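Local coordinates for aldehyde dehydrogenase family protein (Pseudomonas syringae pv. tomato, PDB 6X9L) that probably oxidises long-chain aliphatic aldehydes with NAD+, as a member of the aldehyde dehydrogenase family, and here holds NAD+ and octanal, at residues 68-73 and 171-176; 151-156 and 220-225; 251-256 and 476-481. The protein carries 1 engineered substitution. All blocks are in the same frame, centred on the assembly; numbering follows the deposited sequence.

Contact 1. Residues 68-73 and 171-176; sequences AGWSGT and PAIAAG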
loop_
_atom_site.group_PDB
_atom_site.type_symbol
_atom_site.label_atom_id
_atom_site.label_comp_id
_atom_site.label_asym_id
_atom_site.label_seq_id
_atom_site.Cartn_x
_atom_site.Cartn_y
_atom_site.Cartn_z
ATOM N N ALA A 68 -20.318 12.358 0.247
ATOM C CA ALA A 68 -20.394 13.459 -0.719
ATOM C C ALA A 68 -20.428 14.821 -0.025
ATOM O O ALA A 68 -19.667 15.734 -0.380
ATOM C CB ALA A 68 -21.621 13.283 -1.613
ATOM N N GLY A 69 -21.312 14.976 0.968
ATOM C CA GLY A 69 -21.395 16.234 1.689
ATOM C C GLY A 69 -20.086 16.613 2.352
ATOM O O GLY A 69 -19.616 17.743 2.231
ATOM N N TRP A 70 -19.466 15.664 3.048
ATOM C CA TRP A 70 -18.257 15.955 3.809
ATOM C C TRP A 70 -17.060 16.216 2.894
ATOM O O TRP A 70 -16.318 17.187 3.087
ATOM C CB TRP A 70 -17.962 14.790 4.748
ATOM C CG TRP A 70 -16.807 15.062 5.618
ATOM C CD1 TRP A 70 -15.640 14.362 5.682
ATOM C CD2 TRP A 70 -16.688 16.138 6.554
ATOM N NE1 TRP A 70 -14.807 14.925 6.619
ATOM C CE2 TRP A 70 -15.425 16.017 7.170
ATOM C CE3 TRP A 70 -17.538 17.179 6.946
ATOM C CZ2 TRP A 70 -14.987 16.906 8.141
ATOM C CZ3 TRP A 70 -17.103 18.056 7.907
ATOM C CH2 TRP A 70 -15.845 17.921 8.496
ATOM N N SER A 71 -16.826 15.336 1.917
ATOM C CA SER A 71 -15.757 15.583 0.954
ATOM C C SER A 71 -16.000 16.864 0.166
ATOM O O SER A 71 -15.040 17.487 -0.310
ATOM C CB SER A 71 -15.626 14.409 -0.013
ATOM O OG SER A 71 -16.838 14.236 -0.726
ATOM N N GLY A 72 -17.270 17.259 -0.005
ATOM C CA GLY A 72 -17.575 18.528 -0.609
ATOM C C GLY A 72 -17.459 19.721 0.312
ATOM O O GLY A 72 -17.712 20.846 -0.124
ATOM N N THR A 73 -17.102 19.512 1.581
ATOM C CA THR A 73 -16.894 20.629 2.493
ATOM C C THR A 73 -15.459 21.131 2.363
ATOM O O THR A 73 -14.513 20.347 2.243
ATOM C CB THR A 73 -17.203 20.219 3.935
ATOM O OG1 THR A 73 -18.566 19.778 4.034
ATOM C CG2 THR A 73 -16.952 21.372 4.901
ATOM N N PRO A 171 -6.541 12.393 10.632
ATOM C CA PRO A 171 -6.160 12.519 9.215
ATOM C C PRO A 171 -7.255 12.086 8.249
ATOM O O PRO A 171 -7.493 12.775 7.248
ATOM C CB PRO A 171 -4.917 11.626 9.119
ATOM C CG PRO A 171 -5.127 10.610 10.201
ATOM C CD PRO A 171 -5.756 11.363 11.329
ATOM N N ALA A 172 -7.926 10.961 8.526
ATOM C CA ALA A 172 -9.015 10.484 7.677
ATOM C C ALA A 172 -10.081 11.554 7.484
ATOM O O ALA A 172 -10.501 11.845 6.354
ATOM C CB ALA A 172 -9.629 9.232 8.294
ATOM N N ILE A 173 -10.546 12.133 8.590
ATOM C CA ILE A 173 -11.569 13.171 8.539
ATOM C C ILE A 173 -11.056 14.393 7.800
ATOM O O ILE A 173 -11.782 15.022 7.023
ATOM C CB ILE A 173 -11.997 13.536 9.969
ATOM C CG1 ILE A 173 -12.660 12.341 10.641
ATOM C CG2 ILE A 173 -12.865 14.745 9.964
ATOM C CD1 ILE A 173 -13.721 11.706 9.805
ATOM N N ALA A 174 -9.799 14.758 8.048
ATOM C CA ALA A 174 -9.246 15.974 7.464
ATOM C C ALA A 174 -9.160 15.858 5.953
ATOM O O ALA A 174 -9.426 16.830 5.229
ATOM C CB ALA A 174 -7.867 16.262 8.056
ATOM N N ALA A 175 -8.791 14.668 5.461
ATOM C CA ALA A 175 -8.668 14.388 4.038
ATOM C C ALA A 175 -10.004 14.458 3.317
ATOM O O ALA A 175 -10.027 14.469 2.083
ATOM C CB ALA A 175 -8.044 13.005 3.841
ATOM N N GLY A 176 -11.101 14.509 4.058
ATOM C CA GLY A 176 -12.421 14.397 3.499
ATOM C C GLY A 176 -12.980 12.994 3.486
ATOM O O GLY A 176 -14.016 12.771 2.861
#
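Ser71, in the last turn of helix 53-71, comes up against Gly176, just beyond helix 161-174, with 4.4 Å between their CA atoms. Gly176 ends its helix in a Schellman motif, its positive phi of 93° being one that glycine readily adopts, and it carries no side chain to hold the two backbones apart. Trp70 contributes the largest share of the contact. Its CG stands anti to the backbone N (chi1 -176°), and the indole is carried away from its own helix toward the end of the other one. There Trp70 NE1 donates to Ile173 O at 3.1 Å. The bond is moderately bent, 147° at the hydrogen, but it arrives in the carbonyl plane on a lone pair. Gly176 N gives Ile173 O a second hydrogen bond, so one oxygen both closes the helix end and receives the indole. Alongside, the CZ2 corner of the Trp70 indole meets the CG2 branch of Ile173 at 3.5 Å, and the two side chains cross at about a right angle. Gly176 O sits nearer the five-membered ring, 3.6 Å from Trp70 CD1, and lies 3.7 Å from Ser71 CB. The Ser71 hydroxyl is engaged within its own helix, bonded to Phe67 O. Helix 161-174 is the crossover between parallel strands 143-155 and 178-182; Val81 of helix 75-91 and Pro204 pack on Trp70, Ile82 of the same helix packs on Ile173, and Val207 touches both side chains.

Contact 2. Residues 151-156 and 220-225; sequences VCALIT and GAMAAH. With NAD (nicotinamide-adenine-dinucleotide), chain D.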
loop_
_atom_site.group_PDB
_atom_site.type_symbol
_atom_site.label_atom_id
_atom_site.label_comp_id
_atom_site.label_asym_id
_atom_site.label_seq_id
_atom_site.Cartn_x
_atom_site.Cartn_y
_atom_site.Cartn_z
ATOM N N VAL A 151 -14.861 5.759 1.930
ATOM C CA VAL A 151 -15.252 5.164 3.205
ATOM C C VAL A 151 -14.100 4.297 3.715
ATOM O O VAL A 151 -13.555 3.472 2.971
ATOM C CB VAL A 151 -16.548 4.344 3.049
ATOM C CG1 VAL A 151 -16.861 3.605 4.330
ATOM C CG2 VAL A 151 -17.712 5.237 2.634
ATOM N N CYS A 152 -13.734 4.475 4.991
ATOM C CA CYS A 152 -12.549 3.860 5.588
ATOM C C CYS A 152 -12.919 3.053 6.831
ATOM O O CYS A 152 -13.654 3.544 7.696
ATOM C CB CYS A 152 -11.506 4.933 5.981
ATOM S SG CYS A 152 -10.941 5.985 4.641
ATOM N N ALA A 153 -12.378 1.839 6.937
ATOM C CA ALA A 153 -12.513 1.013 8.133
ATOM C C ALA A 153 -11.286 1.186 9.019
ATOM O O ALA A 153 -10.154 1.003 8.560
ATOM C CB ALA A 153 -12.681 -0.465 7.774
ATOM N N LEU A 154 -11.508 1.528 10.285
ATOM C CA LEU A 154 -10.425 1.713 11.241
ATOM C C LEU A 154 -10.571 0.721 12.385
ATOM O O LEU A 154 -11.629 0.649 13.025
ATOM C CB LEU A 154 -10.416 3.137 11.786
ATOM C CG LEU A 154 -10.694 4.201 10.723
ATOM C CD1 LEU A 154 -10.839 5.592 11.390
ATOM C CD2 LEU A 154 -9.628 4.188 9.611
ATOM N N ILE A 155 -9.504 -0.028 12.648
ATOM C CA ILE A 155 -9.462 -1.004 13.727
ATOM C C ILE A 155 -8.258 -0.674 14.612
ATOM O O ILE A 155 -7.134 -0.508 14.111
ATOM C CB ILE A 155 -9.381 -2.440 13.177
ATOM C CG1 ILE A 155 -10.561 -2.717 12.243
ATOM C CG2 ILE A 155 -9.366 -3.446 14.286
ATOM C CD1 ILE A 155 -10.452 -4.052 11.554
ATOM N N THR A 156 -8.487 -0.580 15.919
ATOM C CA THR A 156 -7.473 -0.102 16.843
ATOM C C THR A 156 -7.284 -1.033 18.036
ATOM O O THR A 156 -8.184 -1.803 18.401
ATOM C CB THR A 156 -7.822 1.315 17.327
ATOM O OG1 THR A 156 -9.188 1.359 17.742
ATOM C CG2 THR A 156 -7.592 2.326 16.201
ATOM N N GLY A 220 -13.850 -8.533 10.662
ATOM C CA GLY A 220 -13.926 -9.339 9.456
ATOM C C GLY A 220 -14.932 -8.787 8.464
ATOM O O GLY A 220 -14.653 -8.700 7.258
ATOM N N ALA A 221 -16.116 -8.409 8.962
ATOM C CA ALA A 221 -17.120 -7.775 8.121
ATOM C C ALA A 221 -16.558 -6.542 7.431
ATOM O O ALA A 221 -16.811 -6.326 6.240
ATOM C CB ALA A 221 -18.352 -7.416 8.947
ATOM N N MET A 222 -15.803 -5.717 8.159
ATOM C CA MET A 222 -15.243 -4.505 7.564
ATOM C C MET A 222 -14.236 -4.850 6.472
ATOM O O MET A 222 -14.298 -4.310 5.357
ATOM C CB MET A 222 -14.586 -3.636 8.644
ATOM C CG MET A 222 -15.566 -2.823 9.488
ATOM S SD MET A 222 -14.950 -2.532 11.163
ATOM C CE MET A 222 -14.216 -0.911 11.096
ATOM N N ALA A 223 -13.309 -5.773 6.771
ATOM C CA ALA A 223 -12.260 -6.116 5.816
ATOM C C ALA A 223 -12.844 -6.615 4.503
ATOM O O ALA A 223 -12.254 -6.395 3.435
ATOM C CB ALA A 223 -11.317 -7.163 6.417
ATOM N N ALA A 224 -14.009 -7.258 4.560
ATOM C CA ALA A 224 -14.632 -7.855 3.390
ATOM C C ALA A 224 -15.729 -7.003 2.768
ATOM O O ALA A 224 -16.314 -7.417 1.763
ATOM C CB ALA A 224 -15.217 -9.223 3.744
ATOM N N HIS A 225 -16.027 -5.841 3.312
ATOM C CA HIS A 225 -17.220 -5.144 2.866
ATOM C C HIS A 225 -17.023 -4.595 1.456
ATOM O O HIS A 225 -16.002 -3.959 1.172
ATOM C CB HIS A 225 -17.588 -4.026 3.828
ATOM C CG HIS A 225 -19.002 -3.562 3.681
ATOM N ND1 HIS A 225 -19.441 -2.868 2.576
ATOM C CD2 HIS A 225 -20.079 -3.696 4.495
ATOM C CE1 HIS A 225 -20.729 -2.599 2.708
ATOM N NE2 HIS A 225 -21.141 -3.087 3.867
HETATM P PA NAD D . -4.827 -7.628 18.048
HETATM O O1A NAD D . -4.076 -7.852 16.784
HETATM O O2A NAD D . -5.146 -8.876 18.776
HETATM O O5B NAD D . -6.174 -6.771 17.783
HETATM C C5B NAD D . -6.125 -5.496 17.170
HETATM C C4B NAD D . -7.516 -5.107 16.648
HETATM O O4B NAD D . -7.911 -6.040 15.663
HETATM C C3B NAD D . -8.601 -5.165 17.714
HETATM O O3B NAD D . -9.523 -4.114 17.459
HETATM C C2B NAD D . -9.276 -6.506 17.487
HETATM O O2B NAD D . -10.635 -6.516 17.869
HETATM C C1B NAD D . -9.178 -6.600 15.991
HETATM N N9A NAD D . -9.142 -7.963 15.477
HETATM C C8A NAD D . -8.680 -9.109 16.089
HETATM N N7A NAD D . -8.790 -10.115 15.188
HETATM C C5A NAD D . -9.307 -9.623 14.037
HETATM C C6A NAD D . -9.618 -10.202 12.817
HETATM N N6A NAD D . -9.265 -11.462 12.568
HETATM N N1A NAD D . -10.126 -9.407 11.811
HETATM C C2A NAD D . -10.326 -8.060 12.007
HETATM N N3A NAD D . -10.015 -7.484 13.221
HETATM C C4A NAD D . -9.520 -8.266 14.208
HETATM O O3 NAD D . -4.012 -6.538 18.910
HETATM P PN NAD D . -3.277 -6.716 20.330
HETATM O O1N NAD D . -2.183 -7.708 20.199
HETATM O O2N NAD D . -4.286 -6.881 21.391
HETATM O O5D NAD D . -2.676 -5.197 20.313
HETATM C C5D NAD D . -1.314 -4.991 20.594
HETATM C C4D NAD D . -0.518 -5.130 19.293
HETATM O O4D NAD D . -0.690 -3.968 18.500
HETATM C C3D NAD D . 0.966 -5.246 19.581
HETATM O O3D NAD D . 1.549 -6.096 18.626
HETATM C C2D NAD D . 1.454 -3.847 19.308
HETATM O O2D NAD D . 2.826 -3.805 18.982
HETATM C C1D NAD D . 0.569 -3.445 18.132
HETATM N N1N NAD D . 0.625 -1.984 18.005
HETATM C C2N NAD D . 1.225 -1.427 16.909
HETATM C C3N NAD D . 1.332 -0.047 16.800
HETATM C C7N NAD D . 1.996 0.609 15.629
HETATM O O7N NAD D . 1.773 1.987 15.469
HETATM N N7N NAD D . 2.776 -0.074 14.787
HETATM C C4N NAD D . 0.834 0.767 17.810
HETATM C C5N NAD D . 0.237 0.190 18.921
HETATM C C6N NAD D . 0.147 -1.194 19.016
#
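A single methyl group, CE of Met222, makes most of the contact between helix and strand, and one of its neighbours is a backbone oxygen: it lies 3.6 Å from Leu154 O. Met222 CE also rests 3.7 Å from Ala153 CB and, more loosely, 4.2 Å from Ile155 CG1. A bend at chi3 (97°) turns CE in against the strand, where it reaches both Ala153 and Ile155, while Met222 CB packs 3.8 Å from Ala153 CB. Small Ala153 thus accepts both the root and the end of the methionine. Strand 151-155 and helix 220-224 run roughly antiparallel, at 148°, with their axes 8.9 Å apart. This is the layering of the Rossmann-like coenzyme domain: strand 143-155 lies between parallel strands 178-182 and 230-234, and helix 215-224, which leads into the latter, covers one side of the sheet. Beyond the methionine the strand end reaches NAD. Ile155 sets its CG2 branch against the adenosine ribose and its CD1 3.8 Å from N3A of the adenine, and Thr156 O accepts a hydrogen bond from ribose O3B at 2.8 Å. Gly220 N approaches C2A of the adenine to 3.8 Å, standing off the ring plane and beyond the ring's outline.

Contact 3. Residues 251-256 and 476-481; sequences VKRVTQ and YLETKA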
loop_
_atom_site.group_PDB
_atom_site.type_symbol
_atom_site.label_atom_id
_atom_site.label_comp_id
_atom_site.label_asym_id
_atom_site.label_seq_id
_atom_site.Cartn_x
_atom_site.Cartn_y
_atom_site.Cartn_z
ATOM N N VAL A 251 -9.826 -5.327 -3.297
ATOM C CA VAL A 251 -8.702 -4.498 -3.720
ATOM C C VAL A 251 -8.685 -3.196 -2.933
ATOM O O VAL A 251 -8.321 -2.135 -3.466
ATOM C CB VAL A 251 -8.738 -4.231 -5.238
ATOM C CG1 VAL A 251 -7.379 -3.674 -5.740
ATOM C CG2 VAL A 251 -9.081 -5.497 -5.956
ATOM N N LYS A 252 -9.051 -3.269 -1.652
ATOM C CA LYS A 252 -8.966 -2.084 -0.811
ATOM C C LYS A 252 -7.520 -1.652 -0.631
ATOM O O LYS A 252 -6.584 -2.435 -0.818
ATOM C CB LYS A 252 -9.572 -2.338 0.564
ATOM C CG LYS A 252 -10.631 -3.373 0.574
ATOM C CD LYS A 252 -11.543 -3.186 1.763
ATOM C CE LYS A 252 -12.751 -4.065 1.620
ATOM N NZ LYS A 252 -13.792 -3.500 2.440
ATOM N N ARG A 253 -7.352 -0.372 -0.292
ATOM C CA ARG A 253 -6.111 0.106 0.299
ATOM C C ARG A 253 -6.006 -0.416 1.727
ATOM O O ARG A 253 -6.938 -0.262 2.524
ATOM C CB ARG A 253 -6.034 1.633 0.319
ATOM C CG ARG A 253 -4.795 2.109 1.091
ATOM C CD ARG A 253 -4.509 3.584 0.880
ATOM N NE ARG A 253 -4.370 3.914 -0.537
ATOM C CZ ARG A 253 -4.323 5.155 -1.000
ATOM N NH1 ARG A 253 -4.412 6.175 -0.161
ATOM N NH2 ARG A 253 -4.203 5.370 -2.296
ATOM N N VAL A 254 -4.878 -1.049 2.032
ATOM C CA VAL A 254 -4.655 -1.729 3.299
ATOM C C VAL A 254 -3.515 -1.014 4.010
ATOM O O VAL A 254 -2.395 -0.932 3.482
ATOM C CB VAL A 254 -4.333 -3.222 3.089
ATOM C CG1 VAL A 254 -3.858 -3.877 4.402
ATOM C CG2 VAL A 254 -5.548 -3.963 2.484
ATOM N N THR A 255 -3.797 -0.492 5.196
ATOM C CA THR A 255 -2.792 0.144 6.029
ATOM C C THR A 255 -2.645 -0.654 7.319
ATOM O O THR A 255 -3.645 -0.962 7.975
ATOM C CB THR A 255 -3.177 1.595 6.317
ATOM O OG1 THR A 255 -2.858 2.383 5.165
ATOM C CG2 THR A 255 -2.416 2.126 7.504
ATOM N N GLN A 256 -1.403 -0.995 7.677
ATOM C CA GLN A 256 -1.131 -1.894 8.800
ATOM C C GLN A 256 0.022 -1.383 9.653
ATOM O O GLN A 256 1.093 -1.054 9.138
ATOM C CB GLN A 256 -0.805 -3.314 8.322
ATOM C CG GLN A 256 -1.855 -3.919 7.411
ATOM C CD GLN A 256 -1.286 -5.037 6.576
ATOM O OE1 GLN A 256 -0.510 -4.793 5.644
ATOM N NE2 GLN A 256 -1.659 -6.275 6.906
ATOM N N TYR A 476 -4.811 8.622 3.259
ATOM C CA TYR A 476 -6.243 8.675 3.012
ATOM C C TYR A 476 -6.601 9.429 1.738
ATOM O O TYR A 476 -7.788 9.673 1.490
ATOM C CB TYR A 476 -6.956 9.287 4.217
ATOM C CG TYR A 476 -6.813 8.428 5.446
ATOM C CD1 TYR A 476 -7.730 7.419 5.722
ATOM C CD2 TYR A 476 -5.739 8.591 6.308
ATOM C CE1 TYR A 476 -7.587 6.618 6.832
ATOM C CE2 TYR A 476 -5.598 7.805 7.422
ATOM C CZ TYR A 476 -6.520 6.815 7.683
ATOM O OH TYR A 476 -6.380 6.022 8.802
ATOM N N LEU A 477 -5.617 9.762 0.905
ATOM C CA LEU A 477 -5.872 10.413 -0.374
ATOM C C LEU A 477 -5.544 9.487 -1.533
ATOM O O LEU A 477 -4.517 8.808 -1.521
ATOM C CB LEU A 477 -5.051 11.700 -0.506
ATOM C CG LEU A 477 -5.288 12.713 0.616
ATOM C CD1 LEU A 477 -4.204 13.769 0.576
ATOM C CD2 LEU A 477 -6.689 13.324 0.522
ATOM N N GLU A 478 -6.434 9.453 -2.527
ATOM C CA GLU A 478 -6.078 8.939 -3.839
ATOM C C GLU A 478 -5.242 9.965 -4.588
ATOM O O GLU A 478 -5.036 11.095 -4.138
ATOM C CB GLU A 478 -7.311 8.598 -4.661
ATOM C CG GLU A 478 -7.918 7.269 -4.332
ATOM C CD GLU A 478 -7.057 6.086 -4.769
ATOM O OE1 GLU A 478 -7.582 4.949 -4.737
ATOM O OE2 GLU A 478 -5.866 6.292 -5.141
ATOM N N THR A 479 -4.780 9.571 -5.764
ATOM C CA THR A 479 -3.945 10.422 -6.599
ATOM C C THR A 479 -4.499 10.399 -8.018
ATOM O O THR A 479 -4.703 9.321 -8.601
ATOM C CB THR A 479 -2.485 9.949 -6.541
ATOM O OG1 THR A 479 -1.954 10.287 -5.256
ATOM C CG2 THR A 479 -1.629 10.588 -7.636
ATOM N N LYS A 480 -4.777 11.582 -8.557
ATOM C CA LYS A 480 -5.387 11.697 -9.867
ATOM C C LYS A 480 -4.528 12.574 -10.761
ATOM O O LYS A 480 -4.037 13.621 -10.329
ATOM C CB LYS A 480 -6.799 12.263 -9.765
ATOM C CG LYS A 480 -7.434 12.531 -11.108
ATOM C CD LYS A 480 -8.798 13.155 -10.938
ATOM C CE LYS A 480 -9.849 12.098 -10.640
ATOM N NZ LYS A 480 -11.143 12.715 -10.281
ATOM N N ALA A 481 -4.332 12.137 -12.005
ATOM C CA ALA A 481 -3.646 12.939 -13.012
ATOM C C ALA A 481 -4.663 13.354 -14.060
ATOM O O ALA A 481 -5.344 12.504 -14.647
ATOM C CB ALA A 481 -2.483 12.189 -13.663
#
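Arg253, at the start of strand 253-257, is the residue of 251-256 that bridges to 476-481. The backbones stay well apart, 9.0 Å between the CA atoms of Arg253 and Tyr476, so the long side chain has to cover the distance. It leaves the strand extended and bends at chi3 (-56°), which brings the guanidinium edge against the start of the other segment. Arg253 NH1 donates to Leu477 O at 3.0 Å in a nearly straight bond (168°). The oxygen lies in the guanidinium plane, although the nitrogen stands well above the plane of the carbonyl rather than on a lone pair. NH1 also bonds to Glu475 O, so two carbonyls, of Glu475 and Leu477, two residues apart in the chain, grip this nitrogen. Arg253 NH2 turns to the neighbouring carboxylate, forming a salt bridge to Glu478 OE2 at 3.4 Å with the guanidinium and carboxylate planes 66° apart. That carboxylate has a stronger partner in Arg466 of the second subunit, and the negative charge probably steadies both arginines. Further along, Thr255 points the same way as Arg253 and packs on Met230, which Tyr476 also touches. Strand 477-483 runs antiparallel to strand 143-155, and at Ala481 it joins a parallel ladder with the second subunit. Such continuation of a sheet from one subunit into the next is characteristic of aldehyde dehydrogenase dimers, and Arg253 ties the coenzyme domain to the strand that makes the crossing.

The contacts occupy one side of the chain's centre, their own centres 14 to 18 Å apart. Contacts 1 and 2 alternate along the sequence and share the unit in which strand 143-155 passes into helix 161-174; contact 3 follows both along the chain and brings in the C-terminal strand 477-483, a neighbour of strand 143-155 in the sheet. Tyr476 joins all three, packing on Ala172 and Ala175 of contact 1 and on Cys152 of contact 2. Lys252 of contact 3 probably bonds to Met222 O and His225 O, at the end of the contact 2 helix. Together they connect the NAD-binding sheet and its covering helices with the strand that reaches the second subunit.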